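Local structure of endoglucanase E-5 (2CKS) at residues Lys10-Gly15 and Ala196-Tyr201; Val98-Leu103 and Lys116-Glu121; Asn131-Ile136 and Asp165-Val170. The protein cleaves internal beta-1,4-glucosidic bonds of cellulose, lichenin and cereal beta-glucans through this family 5 glycoside hydrolase catalytic domain. One frame throughout, in Å; residues are numbered along the deposited sequence. Where two conformers were deposited one is given.

Interaction 1: residues Lys10-Gly15 and Ala196-Tyr201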
# COMPACT_ATOMS: atom_id res chain seq x y z
N LYS A 10 0.54 5.91 -17.56
CA LYS A 10 0.85 6.89 -16.54
C LYS A 10 -0.42 7.23 -15.76
O LYS A 10 -1.16 8.15 -16.11
CB LYS A 10 1.41 8.13 -17.22
CG LYS A 10 1.95 9.19 -16.29
CD LYS A 10 2.21 10.45 -17.09
CE LYS A 10 3.23 11.32 -16.42
NZ LYS A 10 3.86 12.27 -17.38
N VAL A 11 -0.67 6.48 -14.70
CA VAL A 11 -1.90 6.68 -13.95
C VAL A 11 -1.85 8.04 -13.25
O VAL A 11 -0.79 8.53 -12.89
CB VAL A 11 -2.17 5.52 -12.96
CG1 VAL A 11 -2.41 4.19 -13.70
CG2 VAL A 11 -1.05 5.38 -11.95
N GLN A 12 -3.01 8.68 -13.13
CA GLN A 12 -3.15 9.99 -12.48
C GLN A 12 -4.51 10.06 -11.83
O GLN A 12 -5.43 9.41 -12.29
CB GLN A 12 -3.06 11.13 -13.50
CG GLN A 12 -1.76 11.23 -14.27
CD GLN A 12 -0.68 11.97 -13.51
OE1 GLN A 12 -0.55 13.20 -13.64
NE2 GLN A 12 0.13 11.23 -12.75
N VAL A 13 -4.67 10.87 -10.80
CA VAL A 13 -5.98 11.12 -10.24
C VAL A 13 -6.82 11.92 -11.24
O VAL A 13 -6.33 12.86 -11.86
CB VAL A 13 -5.89 11.86 -8.91
CG1 VAL A 13 -7.26 12.36 -8.47
CG2 VAL A 13 -5.27 10.96 -7.86
N CYS A 14 -8.07 11.48 -11.38
CA CYS A 14 -9.11 12.17 -12.15
C CYS A 14 -10.30 12.35 -11.22
O CYS A 14 -10.92 11.36 -10.82
CB CYS A 14 -9.54 11.30 -13.32
SG CYS A 14 -10.01 9.61 -12.85
N GLY A 15 -10.62 13.59 -10.87
CA GLY A 15 -11.73 13.82 -9.98
C GLY A 15 -11.46 13.11 -8.66
O GLY A 15 -10.48 13.42 -7.99
N ALA A 196 -2.65 19.79 -2.20
CA ALA A 196 -1.96 19.31 -3.38
C ALA A 196 -2.95 18.45 -4.12
O ALA A 196 -3.94 17.98 -3.55
CB ALA A 196 -0.74 18.49 -3.01
N SER A 197 -2.69 18.26 -5.40
CA SER A 197 -3.50 17.39 -6.20
C SER A 197 -2.67 16.20 -6.67
O SER A 197 -1.49 16.07 -6.34
CB SER A 197 -4.10 18.16 -7.36
OG SER A 197 -4.98 19.14 -6.83
N ASN A 198 -3.32 15.31 -7.40
CA ASN A 198 -2.77 14.01 -7.68
C ASN A 198 -2.42 13.28 -6.38
O ASN A 198 -1.40 12.62 -6.28
CB ASN A 198 -1.56 14.14 -8.61
CG ASN A 198 -1.48 13.02 -9.57
OD1 ASN A 198 -2.47 12.35 -9.84
ND2 ASN A 198 -0.29 12.78 -10.09
N ILE A 199 -3.30 13.44 -5.38
CA ILE A 199 -3.17 12.84 -4.05
C ILE A 199 -4.26 11.80 -3.87
O ILE A 199 -5.38 11.98 -4.37
CB ILE A 199 -3.33 13.95 -2.96
CG1 ILE A 199 -2.20 14.99 -3.04
CG2 ILE A 199 -3.40 13.34 -1.55
CD1 ILE A 199 -0.81 14.43 -2.82
N MET A 200 -3.94 10.71 -3.17
CA MET A 200 -4.93 9.75 -2.68
C MET A 200 -4.73 9.61 -1.18
O MET A 200 -3.67 9.97 -0.65
CB MET A 200 -4.73 8.40 -3.35
CG MET A 200 -4.64 8.48 -4.85
SD MET A 200 -4.56 6.85 -5.58
CE MET A 200 -6.22 6.33 -5.46
N TYR A 201 -5.75 9.10 -0.51
CA TYR A 201 -5.71 8.92 0.94
C TYR A 201 -5.83 7.44 1.24
O TYR A 201 -6.61 6.73 0.62
CB TYR A 201 -6.84 9.71 1.59
CG TYR A 201 -6.70 11.19 1.39
CD1 TYR A 201 -7.27 11.82 0.29
CD2 TYR A 201 -5.99 11.97 2.29
CE1 TYR A 201 -7.14 13.18 0.11
CE2 TYR A 201 -5.85 13.33 2.12
CZ TYR A 201 -6.44 13.93 1.04
OH TYR A 201 -6.30 15.30 0.86
O HOH W 1 -4.43 14.75 -11.32

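Interaction 2: residues Val98-Leu103 and Lys116-Glu121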
# COMPACT_ATOMS: atom_id res chain seq x y z
N VAL A 98 5.83 2.75 -3.09
CA VAL A 98 6.95 2.85 -2.17
C VAL A 98 6.39 3.28 -0.83
O VAL A 98 5.92 4.41 -0.68
CB VAL A 98 7.98 3.86 -2.68
CG1 VAL A 98 9.14 4.01 -1.70
CG2 VAL A 98 8.46 3.45 -4.07
N ASP A 99 6.42 2.36 0.12
CA ASP A 99 5.75 2.53 1.41
C ASP A 99 6.75 2.83 2.52
O ASP A 99 7.49 1.98 2.98
CB ASP A 99 4.91 1.29 1.72
CG ASP A 99 4.48 1.21 3.17
OD1 ASP A 99 4.29 0.08 3.65
OD2 ASP A 99 4.28 2.22 3.88
N TRP A 100 6.75 4.10 2.92
CA TRP A 100 7.45 4.58 4.11
C TRP A 100 6.67 4.12 5.33
O TRP A 100 5.72 4.77 5.76
CB TRP A 100 7.54 6.11 4.00
CG TRP A 100 8.39 6.75 5.03
CD1 TRP A 100 7.98 7.47 6.11
CD2 TRP A 100 9.82 6.75 5.07
NE1 TRP A 100 9.06 7.93 6.82
CE2 TRP A 100 10.20 7.49 6.20
CE3 TRP A 100 10.81 6.20 4.26
CZ2 TRP A 100 11.54 7.68 6.54
CZ3 TRP A 100 12.13 6.39 4.59
CH2 TRP A 100 12.49 7.13 5.72
N HIS A 101 7.06 2.97 5.86
CA HIS A 101 6.19 2.18 6.73
C HIS A 101 6.35 2.54 8.19
O HIS A 101 6.83 1.74 9.00
CB HIS A 101 6.40 0.69 6.48
CG HIS A 101 5.27 -0.16 6.97
ND1 HIS A 101 4.17 -0.46 6.19
CD2 HIS A 101 5.07 -0.79 8.15
CE1 HIS A 101 3.35 -1.23 6.87
NE2 HIS A 101 3.87 -1.45 8.07
N ILE A 102 5.93 3.75 8.52
CA ILE A 102 5.91 4.19 9.91
C ILE A 102 4.75 3.53 10.63
O ILE A 102 3.71 3.23 10.02
CB ILE A 102 5.85 5.73 10.02
CG1 ILE A 102 4.53 6.29 9.45
CG2 ILE A 102 7.05 6.36 9.34
CD1 ILE A 102 3.58 6.84 10.52
N LEU A 103 4.96 3.27 11.91
CA LEU A 103 3.95 2.61 12.74
C LEU A 103 4.13 3.00 14.21
O LEU A 103 3.22 3.53 14.83
CB LEU A 103 4.05 1.09 12.56
CG LEU A 103 3.08 0.24 13.37
CD1 LEU A 103 1.63 0.69 13.15
CD2 LEU A 103 3.25 -1.23 13.01
N LYS A 116 12.46 12.85 4.01
CA LYS A 116 12.87 13.79 2.99
C LYS A 116 14.12 13.28 2.27
O LYS A 116 14.20 13.38 1.06
CB LYS A 116 13.16 15.17 3.58
CG LYS A 116 11.94 15.92 4.07
CD LYS A 116 12.35 17.32 4.52
CE LYS A 116 11.17 18.15 4.93
NZ LYS A 116 11.62 19.52 5.33
N THR A 117 15.07 12.75 3.01
CA THR A 117 16.29 12.21 2.42
C THR A 117 16.00 11.02 1.51
O THR A 117 16.47 10.96 0.38
CB THR A 117 17.26 11.82 3.52
OG1 THR A 117 17.66 13.00 4.21
CG2 THR A 117 18.57 11.24 2.96
N PHE A 118 15.19 10.09 2.00
CA PHE A 118 14.88 8.88 1.26
C PHE A 118 14.06 9.21 0.01
O PHE A 118 14.42 8.79 -1.08
CB PHE A 118 14.12 7.89 2.16
CG PHE A 118 13.55 6.70 1.42
CD1 PHE A 118 14.36 5.64 1.03
CD2 PHE A 118 12.19 6.63 1.14
CE1 PHE A 118 13.81 4.56 0.35
CE2 PHE A 118 11.66 5.55 0.47
CZ PHE A 118 12.45 4.53 0.09
N PHE A 119 12.98 9.96 0.18
CA PHE A 119 12.11 10.27 -0.96
C PHE A 119 12.78 11.16 -2.00
O PHE A 119 12.53 11.01 -3.18
CB PHE A 119 10.77 10.85 -0.49
CG PHE A 119 9.80 9.80 -0.01
CD1 PHE A 119 9.30 8.85 -0.89
CD2 PHE A 119 9.38 9.75 1.32
CE1 PHE A 119 8.42 7.88 -0.46
CE2 PHE A 119 8.49 8.79 1.75
CZ PHE A 119 8.01 7.85 0.86
N ALA A 120 13.67 12.05 -1.58
CA ALA A 120 14.44 12.84 -2.54
C ALA A 120 15.26 11.91 -3.43
O ALA A 120 15.30 12.08 -4.64
CB ALA A 120 15.35 13.82 -1.84
N GLU A 121 15.91 10.92 -2.83
CA GLU A 121 16.72 9.99 -3.60
C GLU A 121 15.85 9.13 -4.54
O GLU A 121 16.18 8.94 -5.72
CB GLU A 121 17.57 9.09 -2.71
CG GLU A 121 18.33 8.07 -3.54
CD GLU A 121 19.48 7.39 -2.83
OE1 GLU A 121 20.00 6.41 -3.44
OE2 GLU A 121 19.86 7.79 -1.71

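Interaction 3: residues Asn131-Ile136 and Asp165-Val170. With NA (sodium ion), chain H.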
# COMPACT_ATOMS: atom_id res chain seq x y z
N ASN A 131 5.13 4.40 -13.28
CA ASN A 131 4.43 3.33 -12.58
C ASN A 131 4.69 3.30 -11.08
O ASN A 131 4.30 2.34 -10.41
CB ASN A 131 4.83 1.97 -13.18
CG ASN A 131 6.30 1.64 -12.98
OD1 ASN A 131 7.17 2.44 -13.31
ND2 ASN A 131 6.59 0.47 -12.42
N VAL A 132 5.31 4.34 -10.56
CA VAL A 132 5.68 4.42 -9.15
C VAL A 132 4.78 5.43 -8.44
O VAL A 132 4.61 6.56 -8.91
CB VAL A 132 7.15 4.82 -9.00
CG1 VAL A 132 7.56 4.84 -7.54
CG2 VAL A 132 8.06 3.87 -9.79
N LEU A 133 4.17 5.00 -7.34
CA LEU A 133 3.36 5.82 -6.45
C LEU A 133 4.09 5.87 -5.10
O LEU A 133 4.75 4.92 -4.70
CB LEU A 133 1.97 5.21 -6.25
CG LEU A 133 1.07 5.07 -7.47
CD1 LEU A 133 1.42 3.85 -8.30
CD2 LEU A 133 -0.40 5.01 -7.04
N TYR A 134 3.97 6.99 -4.40
CA TYR A 134 4.72 7.23 -3.16
C TYR A 134 3.77 7.28 -1.98
O TYR A 134 2.88 8.12 -1.94
CB TYR A 134 5.47 8.56 -3.25
CG TYR A 134 6.48 8.60 -4.37
CD1 TYR A 134 7.78 8.23 -4.14
CD2 TYR A 134 6.12 8.97 -5.65
CE1 TYR A 134 8.71 8.25 -5.15
CE2 TYR A 134 7.06 8.98 -6.67
CZ TYR A 134 8.35 8.62 -6.41
OH TYR A 134 9.29 8.63 -7.42
N GLU A 135 3.96 6.39 -1.01
CA GLU A 135 3.13 6.34 0.19
C GLU A 135 3.97 6.89 1.34
O GLU A 135 4.86 6.22 1.84
CB GLU A 135 2.67 4.91 0.47
CG GLU A 135 1.80 4.77 1.71
CD GLU A 135 1.21 3.38 1.88
OE1 GLU A 135 0.36 3.21 2.78
OE2 GLU A 135 1.58 2.46 1.11
N ILE A 136 3.67 8.12 1.76
CA ILE A 136 4.61 8.88 2.60
C ILE A 136 4.51 8.65 4.11
O ILE A 136 5.39 9.09 4.85
CB ILE A 136 4.52 10.39 2.28
CG1 ILE A 136 3.10 10.91 2.53
CG2 ILE A 136 4.98 10.65 0.85
CD1 ILE A 136 3.00 12.42 2.53
N ASP A 165 4.94 14.58 -11.60
CA ASP A 165 3.75 13.94 -12.19
C ASP A 165 3.38 12.58 -11.59
O ASP A 165 2.77 11.73 -12.25
CB ASP A 165 3.94 13.79 -13.70
CG ASP A 165 5.15 12.95 -14.07
OD1 ASP A 165 5.92 12.51 -13.17
OD2 ASP A 165 5.44 12.68 -15.25
N SER A 166 3.77 12.38 -10.34
CA SER A 166 3.56 11.11 -9.65
C SER A 166 2.47 11.23 -8.61
O SER A 166 2.21 12.32 -8.07
CB SER A 166 4.86 10.64 -8.98
OG SER A 166 5.30 11.59 -8.03
N VAL A 167 1.82 10.11 -8.32
CA VAL A 167 0.72 10.08 -7.38
C VAL A 167 1.30 9.82 -6.01
O VAL A 167 2.19 8.99 -5.85
CB VAL A 167 -0.25 8.95 -7.73
CG1 VAL A 167 -1.35 8.85 -6.69
CG2 VAL A 167 -0.84 9.18 -9.12
N ILE A 168 0.81 10.57 -5.03
CA ILE A 168 1.23 10.42 -3.65
C ILE A 168 0.03 9.99 -2.82
O ILE A 168 -1.05 10.54 -2.95
CB ILE A 168 1.86 11.72 -3.13
CG1 ILE A 168 3.18 11.98 -3.88
CG2 ILE A 168 2.08 11.65 -1.63
CD1 ILE A 168 3.71 13.39 -3.74
N ILE A 169 0.23 8.97 -1.99
CA ILE A 169 -0.79 8.44 -1.11
C ILE A 169 -0.46 8.90 0.31
O ILE A 169 0.63 8.68 0.81
CB ILE A 169 -0.83 6.89 -1.17
CG1 ILE A 169 -1.11 6.42 -2.60
CG2 ILE A 169 -1.88 6.36 -0.21
CD1 ILE A 169 -0.90 4.92 -2.82
N VAL A 170 -1.44 9.50 0.98
CA VAL A 170 -1.25 10.10 2.29
C VAL A 170 -2.00 9.28 3.34
O VAL A 170 -3.20 9.03 3.20
CB VAL A 170 -1.78 11.53 2.31
CG1 VAL A 170 -1.64 12.15 3.71
CG2 VAL A 170 -1.04 12.37 1.27
NA NA H . 7.48 10.11 -12.98
O HOH W 2 2.33 7.79 -9.81
O HOH W 3 7.12 10.95 -15.20
O HOH W 4 4.87 9.39 -12.66
O HOH W 5 5.94 10.15 -12.09
O HOH W 6 8.30 8.33 -10.92

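Interaction 1: residues Lys10-Gly15 and Ala196-Tyr201
N198 OD1 is held by two donors: the backbone N of V13, 2.8 Å away, and, weakly, water 1. The V13 bond is almost straight, 172° at the hydrogen, and the N-H meets the oxygen nearly along the C=O axis. Water 1 also donates to V13 O at 2.7 Å, so it loosely bridges N198 OD1 and V13 O. The chi1 of N198, -144°, lies away from the staggered positions and brings OD1 to V13 N; the side chain runs past that of V13 in the opposite direction. V13 points its side chain toward the other segment, with CG2 3.6 Å from I199 O and 4.0 Å from M200 CG. M200 also leans on L18, and V13 on P226, which extends this apolar patch. The Q12 and N198 side chains cross at about a right angle, with their amide planes 68° apart; Q12 NE2 and N198 ND2 come close, but as two donors they form no bond. In the given one of its two conformers, Q12 bends at chi2 and sends NE2 back to V11 O at 2.9 Å, with a further bond to D165 O. On the other segment, S197 O accepts from R160 of helix 145-162. A bound benzamidine, probably from the crystallisation liquor, lies about 4 Å from the side chain of N198. The strands 12-14 and 17-19 form a small antiparallel hairpin, stapled by the C14-C19 disulfide, that packs against the start of strand 199-206, away from the probable catalytic glutamates E139 and E231, at the N-terminal end of the strands of this (beta/alpha)8 barrel.

Interaction 2: residues Val98-Leu103 and Lys116-Glu121
F118 and F119 of helix 112-126 pack on V98 and W100, joining helix to strand within a beta-alpha unit of the TIM barrel; strand 98-101 and helix 116-121 run antiparallel at 173°, their axes 10.9 Å apart. F118 comes first. Its CG is anti to the backbone N, which carries the ring inward beside the six-membered ring of W100. The two planes lie 30° apart but are slid so far that they barely overlap; F118 CD2 lies 3.4 Å from W100 CE3, with F118 CB near CZ3. At its far end F118 meets V98 tip to tip, CE2 to CG1 at 3.7 Å, the methyl lying at the ring edge. F119 follows, its CG swung beside the backbone N; its ring passes under F118 CD2, which sits over the ring centre. The F119 ring and the five-membered ring of W100 are oblique to each other, at 52°. W100 is also met edge-to-face by Y71, while I159 of helix 145-162 packs on F119. The outermost atoms of the F119 ring, CZ and CE2, touch W100 CB edge-on at 3.6 Å each.

Interaction 3: residues Asn131-Ile136 and Asp165-Val170
Neighbouring parallel strands of the eight-stranded barrel meet here, Y134 and E135 of strand 132-135 pairing with I168 and I169 of strand 168-170 inside a beta-alpha-beta unit. Y134 N donates to V167 O at 3.0 Å, I169 N to Y134 O at 2.8 Å and I136 N to I169 O at 3.2 Å. Toward the start of the strands the ladder is continued by water 2, which donates to V132 O and accepts from V167 N. L133 and V167 lie side by side on one face, CD2 to CG1 at 4.0 Å, together with E135 and I169. Y134 and I168 look the other way; I136 packs on helices 112-126 and 145-162. I136 and I168 cross obliquely, CG2 to CG2 at 3.9 Å. The Y134 ring edge receives S166 CB near its plane, 3.6 Å from CE2, and V132 CG1 lies over one face, toward the rim; Y134 OH is hydrogen-bonded to D163. E135 OE2 forms a salt bridge with R61 and OE1 a hydrogen bond with T230 OG1; its side chain is about 7 Å from that of E139, the probable proton donor. Beyond S166, D165 OD1 lies 2.9 Å from a sodium ion; zinc is also modelled at this site, completed by A127, K129, D163 and waters. Cation binding here probably eases repulsion between the D163 and D165 carboxylates, as would the salt bridge of K10 to D165.

Overall arrangement
All three contacts belong to one parallel beta/alpha barrel. Interactions 2 and 3 follow each other along the chain, and both are nested inside the long loop closed by interaction 1. Strands 95-101 and 132-135 are neighbours, linking interactions 2 and 3, whose centres are 11 Å apart, by backbone bonds of V98 to L133 and E135. Strands 168-170 and 199-206 are neighbours too, and interactions 1 and 3, 9 Å apart between centres, touch through K10 and Q12 on D165. Interactions 1 and 2 do not touch, their centres being 19 Å apart. Thus the contacts run from the N-terminal hairpin at the base, past the metal site, into two adjacent beta-alpha units.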